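Aromatic amino acid aminotransferase I (Candida albicans WO-1, PDB 6HNB) is a pyridoxal-phosphate-dependent aminotransferase that probably moves the amino group of aromatic L-amino acids to 2-oxoglutarate, giving aromatic oxo-acids and glutamate. Local coordinates at the interface of chains A and B. Coordinates in Å, arbitrary orientation; residue numbers count along the deposited sequence, not the author numbering. Chains: chain A/B, Aromatic amino acid aminotransferase I.

Two regions of one symmetric dimer interface are sampled, and the two-fold axis repeats each with the chains exchanged. Contacts 1 and 2 are neighbours, their C-alpha centres about 10 Å apart. One continuous run of chain B, B:Thr41 to B:Gly46, supplies both in turn, and chain A strand 393-399 and the stretch 429-433 serve both. Contact 3 lies about 45 Å from contact 1 and 36 Å from contact 2, on helix 167-175 of chain B. Each subunit thus lends N-terminal segments to its partner, in keeping with the dimers usual in this aminotransferase class, whose active sites lie near the subunit boundary.

Contact 1: the interface of chains A and B. Residues chain A 394, 429-431, 477-478; chain B 41, 43.
B:Leu43 reaches into chain A between A:Leu431 on one flank and A:Leu478 on another. Its chi2 of -179° carries CD1 straight on from CA, and this methyl is the probing end of the side chain. CD1 stands 4.0 Å from the A:Cys429 SG thiol and 4.1 Å from A:Leu478 CD2, whose side chain it crosses obliquely. A:Leu431 runs alongside B:Leu43 and points the same way, CD1 beside CD1, while the A:Phe394 ring turns its CZ rim toward the same methyl from slightly farther off. B:Thr41 instead lays its branched CB against a helix backbone, with CB 3.6 Å from A:Gly477 CA; the lack of a side chain there lets the threonine come close. Backbone bonds hold the two residues in register: A:Leu430 N donates to B:Thr41 O at 3.0 Å, and B:Leu43 N donates to A:Leu430 O at 2.7 Å. The pairing is a parallel beta bridge between A:Cys429 and B:Thr41, strand 429-430 of chain A meeting strand 41-42 of chain B, just after helix 413-427 and beside the C-terminal helix 471-489.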
ATOM      1  N   PHE A 394      -6.430 -28.150  -3.862  1.00 18.56           N
ATOM      2  CA  PHE A 394      -7.315 -29.324  -4.050  1.00 17.66           C
ATOM      3  C   PHE A 394      -8.181 -29.480  -2.806  1.00 17.22           C
ATOM      4  O   PHE A 394      -7.820 -28.930  -1.741  1.00 16.96           O
ATOM      5  CB  PHE A 394      -6.496 -30.575  -4.343  1.00 19.00           C
ATOM      6  CG  PHE A 394      -5.676 -31.034  -3.178  1.00 18.81           C
ATOM      7  CD1 PHE A 394      -4.382 -30.590  -3.027  1.00 19.22           C
ATOM      8  CD2 PHE A 394      -6.198 -31.930  -2.273  1.00 18.14           C
ATOM      9  CE1 PHE A 394      -3.616 -31.014  -1.961  1.00 20.72           C
ATOM     10  CE2 PHE A 394      -5.432 -32.353  -1.209  1.00 19.54           C
ATOM     11  CZ  PHE A 394      -4.136 -31.913  -1.070  1.00 20.46           C
ATOM     12  N   CYS A 429      -0.276 -35.019   9.144  1.00 28.33           N
ATOM     13  CA  CYS A 429      -0.670 -34.270   7.921  1.00 28.21           C
ATOM     14  C   CYS A 429      -1.677 -33.204   8.330  1.00 28.47           C
ATOM     15  O   CYS A 429      -2.452 -33.417   9.256  1.00 29.92           O
ATOM     16  CB  CYS A 429      -1.299 -35.196   6.877  0.50 27.37           C
ATOM     17  SG  CYS A 429      -1.767 -34.432   5.292  0.50 26.47           S
ATOM     18  N   LEU A 430      -1.595 -32.049   7.702  1.00 28.57           N
ATOM     19  CA  LEU A 430      -2.449 -30.914   8.082  1.00 27.24           C
ATOM     20  C   LEU A 430      -3.041 -30.313   6.811  1.00 25.55           C
ATOM     21  O   LEU A 430      -2.274 -29.924   5.896  1.00 23.41           O
ATOM     22  CB  LEU A 430      -1.574 -29.945   8.871  1.00 30.19           C
ATOM     23  CG  LEU A 430      -2.284 -28.753   9.502  1.00 32.52           C
ATOM     24  CD1 LEU A 430      -3.434 -29.171  10.375  1.00 32.80           C
ATOM     25  CD2 LEU A 430      -1.298 -27.992  10.336  1.00 37.57           C
ATOM     26  N   LEU A 431      -4.366 -30.291   6.768  1.00 24.10           N
ATOM     27  CA  LEU A 431      -5.168 -29.636   5.717  1.00 23.18           C
ATOM     28  C   LEU A 431      -6.033 -28.604   6.433  1.00 21.23           C
ATOM     29  O   LEU A 431      -6.052 -28.639   7.674  1.00 22.97           O
ATOM     30  CB  LEU A 431      -5.979 -30.690   4.960  1.00 23.93           C
ATOM     31  CG  LEU A 431      -5.234 -31.392   3.821  1.00 24.04           C
ATOM     32  CD1 LEU A 431      -4.311 -32.479   4.333  1.00 27.00           C
ATOM     33  CD2 LEU A 431      -6.204 -31.988   2.820  1.00 24.08           C
ATOM     34  N   GLY A 477       2.240 -36.898   2.750  1.00 31.65           N
ATOM     35  CA  GLY A 477       1.141 -36.188   3.441  1.00 32.56           C
ATOM     36  C   GLY A 477      -0.230 -36.753   3.102  1.00 27.59           C
ATOM     37  O   GLY A 477      -0.996 -37.012   4.023  1.00 26.37           O
ATOM     38  N   LEU A 478      -0.533 -36.962   1.822  1.00 25.18           N
ATOM     39  CA  LEU A 478      -1.855 -37.466   1.399  1.00 25.76           C
ATOM     40  C   LEU A 478      -2.033 -38.945   1.779  1.00 26.44           C
ATOM     41  O   LEU A 478      -3.183 -39.314   2.010  1.00 24.95           O
ATOM     42  CB  LEU A 478      -2.049 -37.191  -0.091  1.00 26.11           C
ATOM     43  CG  LEU A 478      -2.273 -35.706  -0.384  1.00 27.47           C
ATOM     44  CD1 LEU A 478      -2.363 -35.438  -1.860  1.00 26.66           C
ATOM     45  CD2 LEU A 478      -3.520 -35.223   0.337  1.00 28.59           C
TER
ATOM     46  N   THR B  41       3.490 -33.034   7.511  1.00 29.91           N
ATOM     47  CA  THR B  41       3.360 -32.519   6.136  1.00 29.18           C
ATOM     48  C   THR B  41       2.243 -31.476   6.173  1.00 26.71           C
ATOM     49  O   THR B  41       1.065 -31.872   6.331  1.00 26.70           O
ATOM     50  CB  THR B  41       3.100 -33.624   5.117  1.00 29.59           C
ATOM     51  OG1 THR B  41       4.048 -34.666   5.349  1.00 31.99           O
ATOM     52  CG2 THR B  41       3.214 -33.101   3.699  1.00 30.30           C
ATOM     53  N   LEU B  43      -0.065 -29.055   4.535  1.00 22.53           N
ATOM     54  CA  LEU B  43      -0.745 -28.776   3.244  1.00 21.95           C
ATOM     55  C   LEU B  43      -1.857 -27.728   3.424  1.00 21.80           C
ATOM     56  O   LEU B  43      -2.700 -27.582   2.503  1.00 20.68           O
ATOM     57  CB  LEU B  43      -1.315 -30.088   2.690  1.00 21.92           C
ATOM     58  CG  LEU B  43      -0.299 -31.219   2.516  1.00 22.58           C
ATOM     59  CD1 LEU B  43      -0.956 -32.474   1.929  1.00 20.71           C
ATOM     60  CD2 LEU B  43       0.879 -30.755   1.666  1.00 20.60           C
TER

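Contact 2: the interface of chains A and B. Residues chain A 393, 432, 436-437, 463; chain B 28, 44-46.
The glycine run B:Gly44 to B:Gly46 has no side chains between its backbone and A:Arg463, and B:Gly44, with psi near 0°, turns its carbonyl toward that guanidinium. In aminotransferases of class I an arginine at this C-terminal strand position binds the substrate alpha-carboxylate, a role A:Arg463 probably has here, so the partner's glycine run would border the substrate pocket. A:Arg463 NH2 donates to B:Gly44 O at 2.8 Å, approaching from above the carbonyl plane, 47° out of it, and not along a lone pair. A water molecule makes a second link, 2.9 Å from A:Arg463 NE and 2.8 Å from B:Gly45 O. The guanidinium lies between two phenyl rings: A:Phe393 CE1 lies over one face and A:Phe437 CZ over the other, both set toward the rim. The arginine chain reaches this slot by bending at chi3 (78°), and its CD lies over a face of the A:Phe393 ring. That ring also presents its edge to chain B, CE1 being 3.6 Å from B:Gly45 O in the ring plane. B:Leu28, poorly ordered, approaches from another flank. Its CD1 methyl is 4.1 Å from both A:Trp436 CE3 and A:Phe437 CZ, and its CD2 lies 3.4 Å from A:Arg463 NH2, the leucine crossing the arginine at about a right angle.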
ATOM      1  N   PHE A 393      -4.995 -25.141  -5.138  1.00 16.62           N
ATOM      2  CA  PHE A 393      -5.785 -25.842  -4.101  1.00 16.33           C
ATOM      3  C   PHE A 393      -6.459 -27.090  -4.667  1.00 17.43           C
ATOM      4  O   PHE A 393      -6.994 -27.115  -5.805  1.00 17.47           O
ATOM      5  CB  PHE A 393      -6.800 -24.890  -3.474  1.00 16.79           C
ATOM      6  CG  PHE A 393      -6.180 -23.688  -2.815  1.00 16.54           C
ATOM      7  CD1 PHE A 393      -5.255 -23.843  -1.790  1.00 17.51           C
ATOM      8  CD2 PHE A 393      -6.500 -22.417  -3.236  1.00 15.68           C
ATOM      9  CE1 PHE A 393      -4.670 -22.732  -1.188  1.00 18.14           C
ATOM     10  CE2 PHE A 393      -5.923 -21.312  -2.634  1.00 17.16           C
ATOM     11  CZ  PHE A 393      -4.979 -21.468  -1.642  1.00 17.65           C
ATOM     12  N   ALA A 432      -6.619 -27.652   5.703  1.00 20.71           N
ATOM     13  CA  ALA A 432      -7.485 -26.587   6.265  1.00 19.25           C
ATOM     14  C   ALA A 432      -8.931 -27.043   6.199  1.00 18.83           C
ATOM     15  O   ALA A 432      -9.471 -27.285   5.110  1.00 19.14           O
ATOM     16  CB  ALA A 432      -7.289 -25.272   5.536  1.00 19.19           C
ATOM     17  N   TRP A 436     -14.028 -23.336   7.901  1.00 17.80           N
ATOM     18  CA  TRP A 436     -13.304 -22.101   8.300  1.00 18.42           C
ATOM     19  C   TRP A 436     -13.486 -21.040   7.209  1.00 19.55           C
ATOM     20  O   TRP A 436     -13.261 -19.853   7.478  1.00 19.91           O
ATOM     21  CB  TRP A 436     -11.818 -22.399   8.521  1.00 19.05           C
ATOM     22  CG  TRP A 436     -11.526 -23.283   9.692  1.00 21.57           C
ATOM     23  CD1 TRP A 436     -12.423 -23.955  10.469  1.00 21.37           C
ATOM     24  CD2 TRP A 436     -10.224 -23.621  10.195  1.00 20.52           C
ATOM     25  NE1 TRP A 436     -11.764 -24.684  11.417  1.00 24.35           N
ATOM     26  CE2 TRP A 436     -10.418 -24.507  11.273  1.00 22.61           C
ATOM     27  CE3 TRP A 436      -8.921 -23.313   9.798  1.00 22.96           C
ATOM     28  CZ2 TRP A 436      -9.357 -25.060  11.988  1.00 23.72           C
ATOM     29  CZ3 TRP A 436      -7.865 -23.844  10.515  1.00 26.60           C
ATOM     30  CH2 TRP A 436      -8.083 -24.703  11.598  1.00 23.13           C
ATOM     31  N   PHE A 437     -13.864 -21.455   6.001  1.00 16.91           N
ATOM     32  CA  PHE A 437     -13.966 -20.553   4.827  1.00 16.26           C
ATOM     33  C   PHE A 437     -15.415 -20.141   4.588  1.00 16.58           C
ATOM     34  O   PHE A 437     -15.651 -19.419   3.625  1.00 16.45           O
ATOM     35  CB  PHE A 437     -13.417 -21.257   3.585  1.00 15.22           C
ATOM     36  CG  PHE A 437     -11.963 -21.638   3.715  1.00 15.41           C
ATOM     37  CD1 PHE A 437     -10.966 -20.720   3.427  1.00 15.22           C
ATOM     38  CD2 PHE A 437     -11.600 -22.902   4.136  1.00 14.97           C
ATOM     39  CE1 PHE A 437      -9.631 -21.063   3.543  1.00 16.07           C
ATOM     40  CE2 PHE A 437     -10.265 -23.251   4.265  1.00 15.32           C
ATOM     41  CZ  PHE A 437      -9.278 -22.324   3.968  1.00 16.68           C
ATOM     42  N   ARG A 463      -9.303 -28.368   2.471  1.00 15.80           N
ATOM     43  CA  ARG A 463      -8.477 -27.701   1.444  1.00 16.77           C
ATOM     44  C   ARG A 463      -7.020 -28.085   1.673  1.00 16.23           C
ATOM     45  O   ARG A 463      -6.526 -27.971   2.800  1.00 18.74           O
ATOM     46  CB  ARG A 463      -8.652 -26.180   1.501  1.00 16.70           C
ATOM     47  CG  ARG A 463      -7.914 -25.446   0.392  1.00 17.83           C
ATOM     48  CD  ARG A 463      -7.678 -23.985   0.714  1.00 16.39           C
ATOM     49  NE  ARG A 463      -6.572 -23.776   1.629  1.00 17.34           N
ATOM     50  CZ  ARG A 463      -6.180 -22.587   2.066  1.00 18.22           C
ATOM     51  NH1 ARG A 463      -6.799 -21.484   1.667  1.00 19.12           N
ATOM     52  NH2 ARG A 463      -5.169 -22.496   2.902  1.00 17.57           N
TER
ATOM     53  N   LEU B  28      -6.772 -19.137   9.910  1.00 44.44           N
ATOM     54  CA  LEU B  28      -5.639 -20.011   9.491  1.00 46.45           C
ATOM     55  C   LEU B  28      -4.370 -19.691  10.293  1.00 49.38           C
ATOM     56  O   LEU B  28      -3.360 -20.382  10.094  1.00 45.08           O
ATOM     57  CB  LEU B  28      -5.397 -19.835   7.987  1.00 46.29           C
ATOM     58  CG  LEU B  28      -6.282 -20.702   7.087  1.00 46.49           C
ATOM     59  CD1 LEU B  28      -7.745 -20.339   7.249  1.00 48.98           C
ATOM     60  CD2 LEU B  28      -5.869 -20.561   5.634  1.00 50.85           C
ATOM     61  N   GLY B  44      -1.862 -27.010   4.546  1.00 21.15           N
ATOM     62  CA  GLY B  44      -3.022 -26.191   4.949  1.00 21.62           C
ATOM     63  C   GLY B  44      -2.874 -24.733   4.561  1.00 22.53           C
ATOM     64  O   GLY B  44      -3.802 -23.961   4.856  1.00 20.84           O
ATOM     65  N   GLY B  45      -1.751 -24.372   3.933  1.00 24.14           N
ATOM     66  CA  GLY B  45      -1.396 -22.976   3.604  1.00 27.67           C
ATOM     67  C   GLY B  45      -1.688 -22.603   2.163  1.00 28.60           C
ATOM     68  O   GLY B  45      -2.336 -23.424   1.442  1.00 28.87           O
ATOM     69  N   GLY B  46      -1.214 -21.419   1.757  1.00 29.94           N
ATOM     70  CA  GLY B  46      -1.399 -20.819   0.414  1.00 32.90           C
ATOM     71  C   GLY B  46      -0.112 -20.265  -0.200  1.00 36.19           C
ATOM     72  O   GLY B  46      -0.209 -19.575  -1.239  1.00 40.04           O
TER
HETATM   73  O   HOH W   1      -4.257 -25.429   1.836  1.00 18.95           O

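Contact 3: the interface of chains A and B. Residues chain A 23-24, 326-327; chain B 168, 171-172.
Directly bonded across the boundary, A:Gln24 N donates to the carboxylate oxygen OE2 of B:Glu171 at 2.7 Å. The bond is nearly straight (169° at the hydrogen) but meets the carboxylate from above its plane, 41° out of it. A bend at chi2 (70°) folds the glutamate so that its carboxylate reaches this amide. A weak bond may also run from the B:Ser172 hydroxyl to A:Val327 O, though OG gives a firmer one to B:Ser168 O within its own helix, at 2.7 Å.

Water molecules carry further polar links. A:Arg23 makes no salt bridge with B:Glu171; NH1 stays 4.5 Å from OE2, and a water molecule 2.8 Å from NH1 spans the pair. Another water joins A:Arg23 NH2 to B:Ser172 O, and both waters lie at the edge of the guanidinium, in its plane. A third connects B:Ser172 OG with A:Val327 O. The nearby arginine may still help to stabilise negative charge on the glutamate.

Packing falls to A:Val327, whose CG1 methyl meets the aliphatic CG of B:Glu171 at 3.8 Å as the two side chains cross, and also faces B:Ser168 O. Its CB sits 3.3 Å from B:Ser172 OG.

A:Val327 immediately follows helix 315-326, and A:Arg23 and A:Gln24 lie in the loop after helix 18-21; together they flank helix 167-175 of chain B, which begins just after the cofactor-binding B:Phe166.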
ATOM      1  N   ARG A  23     -14.955  12.263  -3.283  1.00 25.89           N
ATOM      2  CA  ARG A  23     -13.477  12.420  -3.220  1.00 25.10           C
ATOM      3  C   ARG A  23     -13.054  13.495  -4.228  1.00 27.04           C
ATOM      4  O   ARG A  23     -13.661  13.583  -5.296  1.00 26.95           O
ATOM      5  CB  ARG A  23     -12.757  11.099  -3.519  1.00 24.34           C
ATOM      6  CG  ARG A  23     -12.827  10.099  -2.380  1.00 23.86           C
ATOM      7  CD  ARG A  23     -12.147   8.757  -2.640  1.00 24.25           C
ATOM      8  NE  ARG A  23     -12.236   7.965  -1.425  1.00 22.87           N
ATOM      9  CZ  ARG A  23     -11.551   8.208  -0.313  1.00 24.02           C
ATOM     10  NH1 ARG A  23     -10.643   9.169  -0.295  1.00 24.06           N
ATOM     11  NH2 ARG A  23     -11.730   7.452   0.764  1.00 24.03           N
ATOM     12  N   GLN A  24     -11.988  14.219  -3.927  1.00 30.16           N
ATOM     13  CA  GLN A  24     -11.515  15.350  -4.770  1.00 34.70           C
ATOM     14  C   GLN A  24     -10.043  15.157  -5.116  1.00 33.53           C
ATOM     15  O   GLN A  24      -9.321  14.467  -4.342  1.00 28.44           O
ATOM     16  CB  GLN A  24     -11.752  16.666  -4.026  1.00 37.29           C
ATOM     17  CG  GLN A  24     -13.231  17.012  -3.901  1.00 40.25           C
ATOM     18  CD  GLN A  24     -13.404  18.348  -3.226  1.00 48.59           C
ATOM     19  OE1 GLN A  24     -14.088  18.466  -2.209  1.00 51.28           O
ATOM     20  NE2 GLN A  24     -12.740  19.362  -3.767  1.00 51.63           N
ATOM     21  N   GLU A 326      -4.399   7.977  -4.075  1.00 23.95           N
ATOM     22  CA  GLU A 326      -3.574   9.195  -3.802  1.00 24.98           C
ATOM     23  C   GLU A 326      -3.424   9.453  -2.298  1.00 25.70           C
ATOM     24  O   GLU A 326      -2.371   9.966  -1.906  1.00 24.44           O
ATOM     25  CB  GLU A 326      -4.186  10.435  -4.441  1.00 27.08           C
ATOM     26  CG  GLU A 326      -3.937  10.472  -5.920  1.00 28.50           C
ATOM     27  CD  GLU A 326      -4.789  11.443  -6.716  1.00 28.40           C
ATOM     28  OE1 GLU A 326      -5.813  11.976  -6.190  1.00 26.58           O
ATOM     29  OE2 GLU A 326      -4.401  11.664  -7.867  1.00 30.00           O
ATOM     30  N   VAL A 327      -4.435   9.111  -1.495  1.00 26.22           N
ATOM     31  CA  VAL A 327      -4.503   9.455  -0.038  1.00 26.37           C
ATOM     32  C   VAL A 327      -4.502   8.174   0.808  1.00 29.62           C
ATOM     33  O   VAL A 327      -4.732   8.254   2.029  1.00 31.37           O
ATOM     34  CB  VAL A 327      -5.712  10.368   0.250  1.00 24.86           C
ATOM     35  CG1 VAL A 327      -5.641  11.632  -0.574  1.00 23.36           C
ATOM     36  CG2 VAL A 327      -7.040   9.657   0.029  1.00 25.55           C
TER
ATOM     37  N   SER B 168      -3.766  16.536   1.366  1.00 21.24           N
ATOM     38  CA  SER B 168      -3.934  15.072   1.243  1.00 22.40           C
ATOM     39  C   SER B 168      -4.400  14.458   2.584  1.00 21.47           C
ATOM     40  O   SER B 168      -5.240  13.543   2.555  1.00 19.30           O
ATOM     41  CB  SER B 168      -2.669  14.458   0.695  1.00 25.02           C
ATOM     42  OG  SER B 168      -2.494  13.154   1.208  1.00 29.28           O
ATOM     43  N   GLU B 171      -8.121  15.368   2.917  1.00 20.58           N
ATOM     44  CA  GLU B 171      -8.871  14.563   1.921  1.00 22.93           C
ATOM     45  C   GLU B 171      -9.071  13.143   2.472  1.00 21.63           C
ATOM     46  O   GLU B 171     -10.182  12.649   2.375  1.00 20.37           O
ATOM     47  CB  GLU B 171      -8.157  14.645   0.568  1.00 24.78           C
ATOM     48  CG  GLU B 171      -8.785  13.789  -0.523  1.00 28.09           C
ATOM     49  CD  GLU B 171     -10.146  14.253  -1.034  1.00 31.06           C
ATOM     50  OE1 GLU B 171     -10.517  15.444  -0.790  1.00 33.51           O
ATOM     51  OE2 GLU B 171     -10.851  13.418  -1.663  1.00 29.38           O
ATOM     52  N   SER B 172      -8.055  12.529   3.082  1.00 23.03           N
ATOM     53  CA  SER B 172      -8.154  11.176   3.695  0.50 23.17           C
ATOM     54  C   SER B 172      -9.223  11.220   4.794  1.00 23.15           C
ATOM     55  O   SER B 172     -10.099  10.337   4.809  1.00 22.39           O
ATOM     56  CB  SER B 172      -6.843  10.701   4.280  0.50 25.04           C
ATOM     57  OG  SER B 172      -5.741  11.064   3.472  0.50 27.20           O
TER
HETATM   58  O   HOH W   2      -9.951   8.462   2.950  1.00 19.61           O
HETATM   59  O   HOH W   3      -3.205   9.622   3.612  1.00 19.85           O
HETATM   60  O   HOH W   4      -9.739  11.046  -2.154  1.00 24.09           O